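Local coordinates for D-aminoacyl-tRNA deacylase 1 (Homo sapiens, PDB 2OKV), which hydrolyses D-aminoacyl-tRNAs and mischarged glycyl-tRNA(Ala) as a homodimeric editing enzyme and may also act in DNA replication, at residues S64-V67 against M68-Q71; L110-L113 against R114-R118; L42-M45 against V46-I49. All coordinates share one frame; numbering follows the deposited sequence.

Contact 1: residues S64-V67 against M68-Q71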
ATOM      1  N   SER B  64       5.693  17.879   7.477  1.00 42.26           N
ATOM      2  CA  SER B  64       5.963  18.645   8.707  1.00 42.31           C
ATOM      3  C   SER B  64       5.035  18.317   9.875  1.00 41.72           C
ATOM      4  O   SER B  64       5.293  18.722  11.000  1.00 41.89           O
ATOM      5  CB  SER B  64       6.005  20.161   8.447  1.00 43.17           C
ATOM      6  OG  SER B  64       4.857  20.613   7.753  1.00 46.21           O
ATOM      7  N   LYS B  65       3.958  17.587   9.610  1.00 40.40           N
ATOM      8  CA  LYS B  65       2.996  17.275  10.659  1.00 39.73           C
ATOM      9  C   LYS B  65       2.591  15.806  10.612  1.00 39.38           C
ATOM     10  O   LYS B  65       2.385  15.237   9.528  1.00 38.97           O
ATOM     11  CB  LYS B  65       1.758  18.169  10.536  1.00 39.62           C
ATOM     12  CG  LYS B  65       2.028  19.677  10.597  1.00 39.16           C
ATOM     13  CD  LYS B  65       1.925  20.242  11.991  1.00 40.00           C
ATOM     14  CE  LYS B  65       2.228  21.740  11.987  1.00 41.61           C
ATOM     15  NZ  LYS B  65       1.866  22.371  13.288  1.00 43.22           N
ATOM     16  N   SER B  66       2.470  15.190  11.784  1.00 39.50           N
ATOM     17  CA  SER B  66       1.930  13.820  11.870  1.00 39.38           C
ATOM     18  C   SER B  66       0.402  13.822  11.953  1.00 39.51           C
ATOM     19  O   SER B  66      -0.213  14.870  12.123  1.00 39.55           O
ATOM     20  CB  SER B  66       2.487  13.135  13.100  1.00 40.17           C
ATOM     21  OG  SER B  66       2.017  13.780  14.275  1.00 39.27           O
ATOM     22  N   VAL B  67      -0.201  12.636  11.881  1.00 39.67           N
ATOM     23  CA  VAL B  67      -1.639  12.478  12.064  1.00 39.88           C
ATOM     24  C   VAL B  67      -2.094  13.108  13.403  1.00 40.45           C
ATOM     25  O   VAL B  67      -3.164  13.705  13.478  1.00 40.41           O
ATOM     26  CB  VAL B  67      -2.056  10.968  11.923  1.00 40.09           C
ATOM     27  CG1 VAL B  67      -1.607  10.146  13.137  1.00 39.15           C
ATOM     28  CG2 VAL B  67      -3.560  10.811  11.676  1.00 40.78           C
ATOM     29  N   MET B  68      -1.272  12.983  14.443  1.00 41.09           N
ATOM     30  CA  MET B  68      -1.615  13.502  15.770  1.00 42.43           C
ATOM     31  C   MET B  68      -1.502  15.023  15.829  1.00 41.75           C
ATOM     32  O   MET B  68      -2.306  15.678  16.496  1.00 41.80           O
ATOM     33  CB  MET B  68      -0.720  12.901  16.855  1.00 42.67           C
ATOM     34  CG  MET B  68      -0.975  11.455  17.158  1.00 43.64           C
ATOM     35  SD  MET B  68      -0.307  10.951  18.755  1.00 45.84           S
ATOM     36  CE  MET B  68      -0.607  12.361  19.821  1.00 48.30           C
ATOM     37  N   ASP B  69      -0.493  15.574  15.152  1.00 41.19           N
ATOM     38  CA  ASP B  69      -0.348  17.027  15.016  1.00 40.75           C
ATOM     39  C   ASP B  69      -1.594  17.636  14.382  1.00 40.76           C
ATOM     40  O   ASP B  69      -2.028  18.727  14.772  1.00 40.29           O
ATOM     41  CB  ASP B  69       0.867  17.379  14.147  1.00 40.78           C
ATOM     42  CG  ASP B  69       2.185  17.044  14.814  1.00 41.60           C
ATOM     43  OD1 ASP B  69       2.249  17.069  16.065  1.00 42.07           O
ATOM     44  OD2 ASP B  69       3.156  16.752  14.085  1.00 40.68           O
ATOM     45  N   LYS B  70      -2.151  16.927  13.394  1.00 40.34           N
ATOM     46  CA  LYS B  70      -3.301  17.405  12.631  1.00 40.83           C
ATOM     47  C   LYS B  70      -4.632  17.073  13.301  1.00 41.18           C
ATOM     48  O   LYS B  70      -5.684  17.579  12.885  1.00 41.58           O
ATOM     49  CB  LYS B  70      -3.295  16.812  11.215  1.00 40.69           C
ATOM     50  CG  LYS B  70      -2.085  17.153  10.363  1.00 41.32           C
ATOM     51  CD  LYS B  70      -1.979  18.658  10.106  1.00 42.65           C
ATOM     52  CE  LYS B  70      -2.880  19.107   8.961  1.00 43.49           C
ATOM     53  NZ  LYS B  70      -2.602  20.556   8.637  1.00 43.99           N
ATOM     54  N   GLN B  71      -4.579  16.234  14.338  1.00 41.01           N
ATOM     55  CA  GLN B  71      -5.763  15.661  14.960  1.00 40.98           C
ATOM     56  C   GLN B  71      -6.631  15.001  13.885  1.00 40.73           C
ATOM     57  O   GLN B  71      -7.846  15.161  13.862  1.00 40.05           O
ATOM     58  CB  GLN B  71      -6.545  16.707  15.774  1.00 41.66           C
ATOM     59  CG  GLN B  71      -5.783  17.277  16.978  1.00 44.08           C
ATOM     60  CD  GLN B  71      -5.821  16.378  18.222  1.00 49.29           C
ATOM     61  OE1 GLN B  71      -4.773  16.032  18.778  1.00 51.50           O
ATOM     62  NE2 GLN B  71      -7.032  16.012  18.674  1.00 49.81           N
TER
HETATM   63  O   HOH W   1      -0.890  21.508  13.372  1.00 56.60           O
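Two first torsions set S66 and D69 facing each other across the start of a short helix. In S66, chi1 of 66° holds OG between the backbone N and the carbonyl carbon; in D69, chi1 of -69° turns the carboxylate back over the residues before the helix. Two reciprocal bonds result. D69 N donates to S66 OG at 3.2 Å, and S66 N donates to D69 OD2 at 2.9 Å. The second is nearly straight, with 172° at the hydrogen, and reaches OD2 on its anti side, well out of the carboxylate plane. Each side chain thus serves the other residue's main-chain N-H, and the carboxylate, near the N-terminal end of the helix, probably gains from the dipole there. K70 N bonds to S66 O at 3.1 Å, the first helical turn.

K65 lies across this turn: its CD meets D69 CB at 3.7 Å, and its CB meets K70 CD at 3.8 Å, the two lysine chains crossing at about a right angle. Water 1 accepts from K65 NZ and gives a weak bond to D69 O, while K70 NZ leaves for E56 O. V67 packs on F55.

The helix stops at Q71, whose positive phi makes it the C-prime residue of a Schellman motif; Y72 N returns to V67 O, and the Q71 N to M68 O bond is weak. A classic beta bulge, with S64 and K65 both facing F55, leads into a short, weakly bonded helical turn opened by the S66–D69 capping box and closed by that Schellman motif.

Contact 2: residues L110-L113 against R114-R118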
ATOM      1  N   LEU B 110      -4.189  -2.265  18.517  1.00 40.84           N
ATOM      2  CA  LEU B 110      -5.189  -1.199  18.363  1.00 41.97           C
ATOM      3  C   LEU B 110      -5.428  -0.482  19.673  1.00 41.82           C
ATOM      4  O   LEU B 110      -5.632   0.734  19.693  1.00 41.52           O
ATOM      5  CB  LEU B 110      -6.521  -1.751  17.867  1.00 42.49           C
ATOM      6  CG  LEU B 110      -6.755  -1.910  16.374  1.00 45.06           C
ATOM      7  CD1 LEU B 110      -8.190  -2.359  16.246  1.00 47.74           C
ATOM      8  CD2 LEU B 110      -6.528  -0.627  15.567  1.00 47.88           C
ATOM      9  N   GLU B 111      -5.413  -1.238  20.769  1.00 41.75           N
ATOM     10  CA  GLU B 111      -5.600  -0.651  22.092  1.00 42.10           C
ATOM     11  C   GLU B 111      -4.439   0.269  22.515  1.00 42.43           C
ATOM     12  O   GLU B 111      -4.687   1.294  23.171  1.00 42.32           O
ATOM     13  CB  GLU B 111      -5.899  -1.748  23.134  1.00 42.11           C
ATOM     14  CG  GLU B 111      -6.336  -1.260  24.515  1.00 42.39           C
ATOM     15  CD  GLU B 111      -7.650  -0.460  24.532  1.00 42.56           C
ATOM     16  OE1 GLU B 111      -8.392  -0.421  23.528  1.00 43.04           O
ATOM     17  OE2 GLU B 111      -7.937   0.147  25.581  1.00 46.15           O
ATOM     18  N   GLN B 112      -3.193  -0.074  22.156  1.00 42.78           N
ATOM     19  CA  GLN B 112      -2.040   0.804  22.459  1.00 43.22           C
ATOM     20  C   GLN B 112      -2.148   2.094  21.648  1.00 42.38           C
ATOM     21  O   GLN B 112      -1.866   3.177  22.151  1.00 41.89           O
ATOM     22  CB  GLN B 112      -0.671   0.149  22.174  1.00 43.70           C
ATOM     23  CG  GLN B 112       0.400   0.196  23.340  1.00 49.23           C
ATOM     24  CD  GLN B 112       0.895   1.588  23.783  1.00 54.67           C
ATOM     25  OE1 GLN B 112       0.108   2.453  24.178  1.00 57.88           O
ATOM     26  NE2 GLN B 112       2.223   1.779  23.775  1.00 52.47           N
ATOM     27  N   LEU B 113      -2.534   1.950  20.383  1.00 42.03           N
ATOM     28  CA  LEU B 113      -2.782   3.077  19.495  1.00 42.14           C
ATOM     29  C   LEU B 113      -3.805   4.047  20.072  1.00 41.88           C
ATOM     30  O   LEU B 113      -3.572   5.255  20.086  1.00 41.52           O
ATOM     31  CB  LEU B 113      -3.291   2.581  18.140  1.00 42.09           C
ATOM     32  CG  LEU B 113      -2.533   2.687  16.815  1.00 43.47           C
ATOM     33  CD1 LEU B 113      -3.548   2.601  15.693  1.00 43.21           C
ATOM     34  CD2 LEU B 113      -1.672   3.927  16.640  1.00 40.01           C
ATOM     35  N   ARG B 114      -4.944   3.515  20.516  1.00 41.81           N
ATOM     36  CA  ARG B 114      -5.994   4.327  21.132  1.00 42.47           C
ATOM     37  C   ARG B 114      -5.567   5.010  22.431  1.00 42.51           C
ATOM     38  O   ARG B 114      -5.904   6.175  22.657  1.00 42.54           O
ATOM     39  CB  ARG B 114      -7.239   3.498  21.403  1.00 43.11           C
ATOM     40  CG  ARG B 114      -7.909   2.946  20.172  1.00 44.83           C
ATOM     41  CD  ARG B 114      -9.296   2.467  20.583  1.00 50.33           C
ATOM     42  NE  ARG B 114      -9.615   1.132  20.096  1.00 53.10           N
ATOM     43  CZ  ARG B 114     -10.193   0.867  18.930  1.00 54.38           C
ATOM     44  NH1 ARG B 114     -10.515   1.854  18.093  1.00 56.61           N
ATOM     45  NH2 ARG B 114     -10.440  -0.391  18.603  1.00 51.43           N
ATOM     46  N   LYS B 115      -4.844   4.300  23.292  1.00 42.48           N
ATOM     47  CA  LYS B 115      -4.433   4.905  24.554  1.00 43.00           C
ATOM     48  C   LYS B 115      -3.316   5.949  24.396  1.00 42.70           C
ATOM     49  O   LYS B 115      -3.212   6.871  25.210  1.00 42.45           O
ATOM     50  CB  LYS B 115      -4.104   3.844  25.611  1.00 43.77           C
ATOM     51  CG  LYS B 115      -2.642   3.443  25.752  1.00 45.63           C
ATOM     52  CD  LYS B 115      -2.472   2.658  27.053  1.00 47.55           C
ATOM     53  CE  LYS B 115      -1.331   1.651  26.990  1.00 48.74           C
ATOM     54  NZ  LYS B 115      -1.579   0.574  28.008  1.00 51.24           N
ATOM     55  N   THR B 116      -2.499   5.800  23.354  1.00 42.08           N
ATOM     56  CA  THR B 116      -1.400   6.738  23.066  1.00 42.35           C
ATOM     57  C   THR B 116      -1.905   7.975  22.326  1.00 42.59           C
ATOM     58  O   THR B 116      -1.310   9.052  22.433  1.00 43.41           O
ATOM     59  CB  THR B 116      -0.268   6.048  22.247  1.00 42.27           C
ATOM     60  OG1 THR B 116       0.217   4.919  22.979  1.00 42.99           O
ATOM     61  CG2 THR B 116       0.918   7.004  21.978  1.00 42.80           C
ATOM     62  N   TYR B 117      -2.973   7.802  21.544  1.00 42.33           N
ATOM     63  CA  TYR B 117      -3.602   8.883  20.781  1.00 41.80           C
ATOM     64  C   TYR B 117      -4.998   9.162  21.346  1.00 41.96           C
ATOM     65  O   TYR B 117      -5.149   9.333  22.555  1.00 42.04           O
ATOM     66  CB  TYR B 117      -3.654   8.509  19.290  1.00 41.45           C
ATOM     67  CG  TYR B 117      -4.080   9.615  18.330  1.00 40.53           C
ATOM     68  CD1 TYR B 117      -4.067  10.978  18.710  1.00 42.57           C
ATOM     69  CD2 TYR B 117      -4.476   9.296  17.033  1.00 39.67           C
ATOM     70  CE1 TYR B 117      -4.453  11.992  17.795  1.00 41.78           C
ATOM     71  CE2 TYR B 117      -4.859  10.282  16.125  1.00 40.76           C
ATOM     72  CZ  TYR B 117      -4.839  11.619  16.505  1.00 41.89           C
ATOM     73  OH  TYR B 117      -5.227  12.562  15.585  1.00 41.32           O
ATOM     74  N   ARG B 118      -6.010   9.211  20.481  1.00 41.99           N
ATOM     75  CA  ARG B 118      -7.396   9.390  20.914  1.00 42.85           C
ATOM     76  C   ARG B 118      -8.243   8.230  20.362  1.00 41.79           C
ATOM     77  O   ARG B 118      -8.248   7.987  19.153  1.00 41.01           O
ATOM     78  CB  ARG B 118      -7.949  10.739  20.436  1.00 42.82           C
ATOM     79  CG  ARG B 118      -7.192  11.957  20.974  1.00 45.27           C
ATOM     80  CD  ARG B 118      -7.878  13.276  20.632  1.00 45.86           C
ATOM     81  NE  ARG B 118      -7.106  14.422  21.130  1.00 52.46           N
ATOM     82  CZ  ARG B 118      -7.281  15.007  22.316  1.00 54.08           C
ATOM     83  NH1 ARG B 118      -6.514  16.043  22.666  1.00 55.53           N
ATOM     84  NH2 ARG B 118      -8.216  14.568  23.158  1.00 55.84           N
TER
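R114 folds back along the preceding turn of its helix, and more of its surface is buried here than of any other residue in the contact. Its CG, anti to the carbonyl carbon (chi1 -63°), comes to 3.2 Å from L110 O, the same oxygen that accepts R114 N at 3.0 Å. Beyond the bend at chi3 the guanidinium reaches L110 CD1 through NH2 at 3.8 Å. E111 OE1 stands at the edge of that group, in its plane, but only as a long salt bridge to NE at 4.0 Å; the two planes are 58° apart.

L113 comes well behind, and largely through its backbone: its O receives Y117 N at 3.0 Å. Its side chain packs on L50 and C76.

Q112 provides the polar face. Its O accepts twice from T116, from N at 3.0 Å and from OG1 at 2.8 Å, the donors coming from opposite faces of the carbonyl plane. Q112 OE1 comes within 2.7 Å of T116 OG1 and also touches K115 CG and CE.

Such a threonine bond to the carbonyl four residues back is common within helices; Y117, whose OH bonds to Y72 O, is first to leave helical phi/psi and marks the C-terminal end of helix 99-116.

Contact 3: residues L42-M45 against V46-I49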
ATOM      1  N   LEU B  42       5.270  -4.099  18.696  1.00 37.67           N
ATOM      2  CA  LEU B  42       3.938  -3.505  18.828  1.00 37.80           C
ATOM      3  C   LEU B  42       4.066  -2.037  19.248  1.00 37.79           C
ATOM      4  O   LEU B  42       3.542  -1.157  18.570  1.00 37.97           O
ATOM      5  CB  LEU B  42       3.121  -4.289  19.860  1.00 37.37           C
ATOM      6  CG  LEU B  42       1.646  -3.969  20.124  1.00 38.33           C
ATOM      7  CD1 LEU B  42       1.010  -5.150  20.857  1.00 34.37           C
ATOM      8  CD2 LEU B  42       1.480  -2.669  20.941  1.00 37.14           C
ATOM      9  N   GLU B  43       4.768  -1.792  20.355  1.00 37.91           N
ATOM     10  CA  GLU B  43       4.962  -0.427  20.887  1.00 38.22           C
ATOM     11  C   GLU B  43       5.755   0.483  19.948  1.00 38.08           C
ATOM     12  O   GLU B  43       5.416   1.662  19.772  1.00 37.14           O
ATOM     13  CB  GLU B  43       5.591  -0.479  22.283  1.00 37.96           C
ATOM     14  CG  GLU B  43       4.622  -1.093  23.296  1.00 37.08           C
ATOM     15  CD  GLU B  43       5.109  -1.116  24.734  1.00 38.94           C
ATOM     16  OE1 GLU B  43       6.106  -0.431  25.049  1.00 40.18           O
ATOM     17  OE2 GLU B  43       4.470  -1.816  25.569  1.00 36.87           O
ATOM     18  N   HIS B  44       6.789  -0.076  19.331  1.00 38.60           N
ATOM     19  CA  HIS B  44       7.602   0.679  18.363  1.00 39.28           C
ATOM     20  C   HIS B  44       6.818   1.069  17.108  1.00 39.40           C
ATOM     21  O   HIS B  44       6.927   2.197  16.627  1.00 38.92           O
ATOM     22  CB  HIS B  44       8.866  -0.105  18.005  1.00 39.75           C
ATOM     23  CG  HIS B  44       9.952  -0.023  19.039  1.00 42.65           C
ATOM     24  ND1 HIS B  44       9.732  -0.257  20.381  1.00 45.81           N
ATOM     25  CD2 HIS B  44      11.271   0.256  18.920  1.00 45.22           C
ATOM     26  CE1 HIS B  44      10.867  -0.123  21.044  1.00 45.33           C
ATOM     27  NE2 HIS B  44      11.817   0.185  20.180  1.00 46.54           N
ATOM     28  N   MET B  45       6.013   0.149  16.585  1.00 39.59           N
ATOM     29  CA  MET B  45       5.198   0.439  15.403  1.00 39.89           C
ATOM     30  C   MET B  45       4.120   1.498  15.679  1.00 40.22           C
ATOM     31  O   MET B  45       3.910   2.396  14.860  1.00 40.64           O
ATOM     32  CB  MET B  45       4.573  -0.836  14.829  1.00 39.93           C
ATOM     33  CG  MET B  45       3.778  -0.641  13.524  1.00 41.22           C
ATOM     34  SD  MET B  45       4.754   0.059  12.168  1.00 42.99           S
ATOM     35  CE  MET B  45       5.655  -1.366  11.559  1.00 43.86           C
ATOM     36  N   VAL B  46       3.455   1.401  16.830  1.00 39.15           N
ATOM     37  CA  VAL B  46       2.511   2.439  17.254  1.00 39.49           C
ATOM     38  C   VAL B  46       3.185   3.834  17.243  1.00 40.22           C
ATOM     39  O   VAL B  46       2.667   4.779  16.650  1.00 39.36           O
ATOM     40  CB  VAL B  46       1.949   2.147  18.643  1.00 39.67           C
ATOM     41  CG1 VAL B  46       1.225   3.364  19.203  1.00 40.45           C
ATOM     42  CG2 VAL B  46       0.990   0.938  18.588  1.00 39.51           C
ATOM     43  N   ARG B  47       4.332   3.945  17.908  1.00 40.75           N
ATOM     44  CA  ARG B  47       5.053   5.224  17.972  1.00 42.50           C
ATOM     45  C   ARG B  47       5.385   5.763  16.579  1.00 42.58           C
ATOM     46  O   ARG B  47       5.225   6.965  16.310  1.00 43.22           O
ATOM     47  CB  ARG B  47       6.309   5.090  18.823  1.00 42.32           C
ATOM     48  CG  ARG B  47       6.035   5.267  20.309  1.00 46.22           C
ATOM     49  CD  ARG B  47       7.320   5.382  21.135  1.00 50.99           C
ATOM     50  NE  ARG B  47       7.630   4.108  21.793  1.00 56.39           N
ATOM     51  CZ  ARG B  47       8.686   3.346  21.511  1.00 57.93           C
ATOM     52  NH1 ARG B  47       9.571   3.731  20.590  1.00 58.11           N
ATOM     53  NH2 ARG B  47       8.861   2.199  22.159  1.00 57.91           N
ATOM     54  N   LYS B  48       5.832   4.882  15.685  1.00 43.12           N
ATOM     55  CA  LYS B  48       6.193   5.303  14.325  1.00 43.71           C
ATOM     56  C   LYS B  48       4.995   5.805  13.538  1.00 43.42           C
ATOM     57  O   LYS B  48       5.099   6.828  12.856  1.00 42.45           O
ATOM     58  CB  LYS B  48       6.889   4.180  13.543  1.00 44.40           C
ATOM     59  CG  LYS B  48       8.307   3.858  14.026  1.00 46.94           C
ATOM     60  CD  LYS B  48       8.647   2.410  13.704  1.00 49.97           C
ATOM     61  CE  LYS B  48       9.360   2.262  12.387  1.00 50.98           C
ATOM     62  NZ  LYS B  48      10.838   2.315  12.612  1.00 52.90           N
ATOM     63  N   ILE B  49       3.870   5.090  13.631  1.00 42.34           N
ATOM     64  CA  ILE B  49       2.656   5.462  12.893  1.00 42.40           C
ATOM     65  C   ILE B  49       2.186   6.833  13.370  1.00 42.89           C
ATOM     66  O   ILE B  49       1.884   7.724  12.564  1.00 42.91           O
ATOM     67  CB  ILE B  49       1.518   4.414  13.072  1.00 42.14           C
ATOM     68  CG1 ILE B  49       1.819   3.140  12.281  1.00 41.69           C
ATOM     69  CG2 ILE B  49       0.143   4.979  12.668  1.00 42.18           C
ATOM     70  CD1 ILE B  49       1.025   1.931  12.774  1.00 42.15           C
TER
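H44 lies under the guanidinium of R47, whose NH1 stands 3.9 Å above the imidazole plane and over its centre. The two side chains run side by side and point the same way, but their planes are 63° apart, so the groups are tilted and not stacked flat. NH2 comes 3.3 Å from H44 CE1. The bend at chi3 of R47 (-101°) folds the guanidinium back, with E43 O over one of its faces, 3.8 Å above the plane and toward the rim; E43 O is already the acceptor of R47 N.

These are i to i+3 and i to i+4 relations along the amphipathic alpha-helix 39-51, which carries H44, R47 and K48 on one flank and L42, M45, V46 and I49 on buried positions. K48 N bonds to H44 O at 3.0 Å, and the lysine CD sits 3.4 Å from the same oxygen.

On the buried flank, M45 CG touches I49 CD1 at 3.8 Å. CG of M45 is anti to the backbone N (chi1 -176°) and the chain then bends twice; both residues also press on L145 of strand 141-146. L42 CD2 and V46 CG2 approach to 4.3 Å, L42 facing F105 and V46 facing F109 of helix 99-116.

Overall arrangement
Each contact joins consecutive residues, so none closes a long loop; they come in series, without nesting or crossing. Residues 42-49 come first, in helix 39-51, then 64-71 at the strand-to-helix junction, then 110-118 at the end of helix 99-116. Contacts 2 and 3, with centres about 10 Å apart, join the two long helices: L113 CD2 meets V46 CG1 at 3.9 Å, and Q112 CB meets L42 CD2 at 3.8 Å. Contact 1 lies about 15 Å from either centre. It reaches contact 2 through M68 CG against Y117 CD1 at 3.5 Å and probably by a hydrogen bond between Y117 OH and V67 O (3.2 Å), and contact 3 by V67 CG1 near I49 O.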